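Local structure of cellobiose 2-epimerase (Caldibacillus thermoamylovorans, 5ZHB) at residues 256-260 and 318-322. The protein probably catalyses the reversible 2-epimerisation of the reducing-end glucose of cellobiose, giving 4-O-β-D-glucosyl-D-mannose. Residues are numbered along the deposited sequence.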
# COMPACT_ATOMS: atom_id res chain seq x y z
N ASP A 256 2.39 -12.48 -5.94
CA ASP A 256 3.54 -13.15 -6.54
C ASP A 256 4.75 -13.07 -5.62
O ASP A 256 5.48 -14.05 -5.42
CB ASP A 256 3.90 -12.57 -7.90
CG ASP A 256 4.65 -13.54 -8.81
OD1 ASP A 256 4.58 -14.75 -8.55
OD2 ASP A 256 5.31 -13.06 -9.74
N ASP A 257 4.98 -11.89 -5.02
CA ASP A 257 6.06 -11.78 -4.06
C ASP A 257 5.85 -12.74 -2.90
O ASP A 257 6.83 -13.28 -2.39
CB ASP A 257 6.22 -10.37 -3.50
CG ASP A 257 7.23 -9.51 -4.22
OD1 ASP A 257 7.66 -9.89 -5.33
OD2 ASP A 257 7.62 -8.51 -3.63
N ALA A 258 4.60 -12.95 -2.49
CA ALA A 258 4.32 -13.86 -1.38
C ALA A 258 4.67 -15.30 -1.79
O ALA A 258 5.33 -16.04 -1.05
CB ALA A 258 2.87 -13.73 -0.96
N LEU A 259 4.28 -15.66 -3.02
CA LEU A 259 4.68 -16.92 -3.63
C LEU A 259 6.20 -17.09 -3.63
O LEU A 259 6.68 -18.16 -3.23
CB LEU A 259 4.08 -17.02 -5.03
CG LEU A 259 2.57 -17.13 -5.10
CD1 LEU A 259 2.13 -17.18 -6.56
CD2 LEU A 259 2.03 -18.31 -4.31
N LYS A 260 6.95 -16.09 -4.10
CA LYS A 260 8.39 -16.19 -4.24
C LYS A 260 9.09 -16.33 -2.88
O LYS A 260 10.02 -17.14 -2.74
CB LYS A 260 8.99 -14.98 -4.97
CG LYS A 260 8.59 -14.78 -6.42
CD LYS A 260 8.72 -13.35 -6.92
CE LYS A 260 8.09 -13.19 -8.25
NZ LYS A 260 8.03 -11.83 -8.79
N ASN A 318 6.07 -7.03 -13.75
CA ASN A 318 6.14 -8.38 -13.19
C ASN A 318 5.58 -9.39 -14.19
O ASN A 318 6.21 -10.41 -14.47
CB ASN A 318 5.37 -8.47 -11.87
CG ASN A 318 5.58 -9.77 -11.13
OD1 ASN A 318 6.70 -10.09 -10.72
ND2 ASN A 318 4.51 -10.52 -10.91
N ALA A 319 4.39 -9.10 -14.71
CA ALA A 319 3.74 -9.94 -15.70
C ALA A 319 4.62 -10.13 -16.94
O ALA A 319 4.62 -11.22 -17.53
CB ALA A 319 2.43 -9.34 -16.07
N TYR A 320 5.32 -9.06 -17.35
CA TYR A 320 6.24 -9.13 -18.47
C TYR A 320 7.35 -10.12 -18.17
O TYR A 320 7.71 -10.91 -19.04
CB TYR A 320 6.84 -7.78 -18.84
CG TYR A 320 7.89 -7.84 -19.94
CD1 TYR A 320 7.54 -8.14 -21.26
CD2 TYR A 320 9.22 -7.59 -19.65
CE1 TYR A 320 8.49 -8.22 -22.26
CE2 TYR A 320 10.18 -7.60 -20.66
CZ TYR A 320 9.81 -7.93 -21.96
OH TYR A 320 10.76 -7.94 -22.94
N GLU A 321 7.88 -10.07 -16.93
CA GLU A 321 8.91 -11.00 -16.48
C GLU A 321 8.42 -12.45 -16.59
O GLU A 321 9.16 -13.33 -17.01
CB GLU A 321 9.43 -10.64 -15.08
CG GLU A 321 10.34 -9.41 -15.04
CD GLU A 321 10.93 -9.05 -13.68
OE1 GLU A 321 10.18 -8.64 -12.79
OE2 GLU A 321 12.15 -9.14 -13.48
N LYS A 322 7.16 -12.72 -16.27
CA LYS A 322 6.67 -14.09 -16.29
C LYS A 322 6.21 -14.54 -17.68
O LYS A 322 6.14 -15.74 -17.95
CB LYS A 322 5.48 -14.29 -15.35
CG LYS A 322 5.72 -13.93 -13.91
CD LYS A 322 4.48 -14.19 -13.06
CE LYS A 322 4.53 -15.37 -12.13
NZ LYS A 322 5.71 -15.33 -11.25
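A single carboxylate oxygen, OD2 of D256, takes three nitrogens between two helical segments whose backbones stand too far apart to touch. The helices, 245-262 and 306-323, belong to the (α/α)6 barrel of the N-acylglucosamine 2-epimerase family. The axes of 256-260 and 318-322 come no closer than 13.2 Å, with 52° between their N-to-C directions. Polar side chains bridge this gap and form a salt-bridge network. K322 NZ lies 2.8 Å from D256 OD2 in a hydrogen-bonded salt bridge, and N318 ND2 donates to the same oxygen at 2.9 Å. K260 sits one turn after D256 on its own helix. K260 NZ makes a weak hydrogen bond of 3.1 Å to D256 OD2, also a salt bridge. The amide of N318 uses both ends, since N318 OD1 accepts from K260 NZ at 2.9 Å. The amide is thus donor to D256 and acceptor from K260. R387 of helix 375-387 also bonds to N318 OD1 and pairs with E321. On the other helix, D257 pairs with R198. Helix 267-283 packs beside the network, with V273 against D256 and I274 against K322. The second carboxylate oxygen, D256 OD1, takes a weak hydrogen bond of 3.0 Å from K322 NZ.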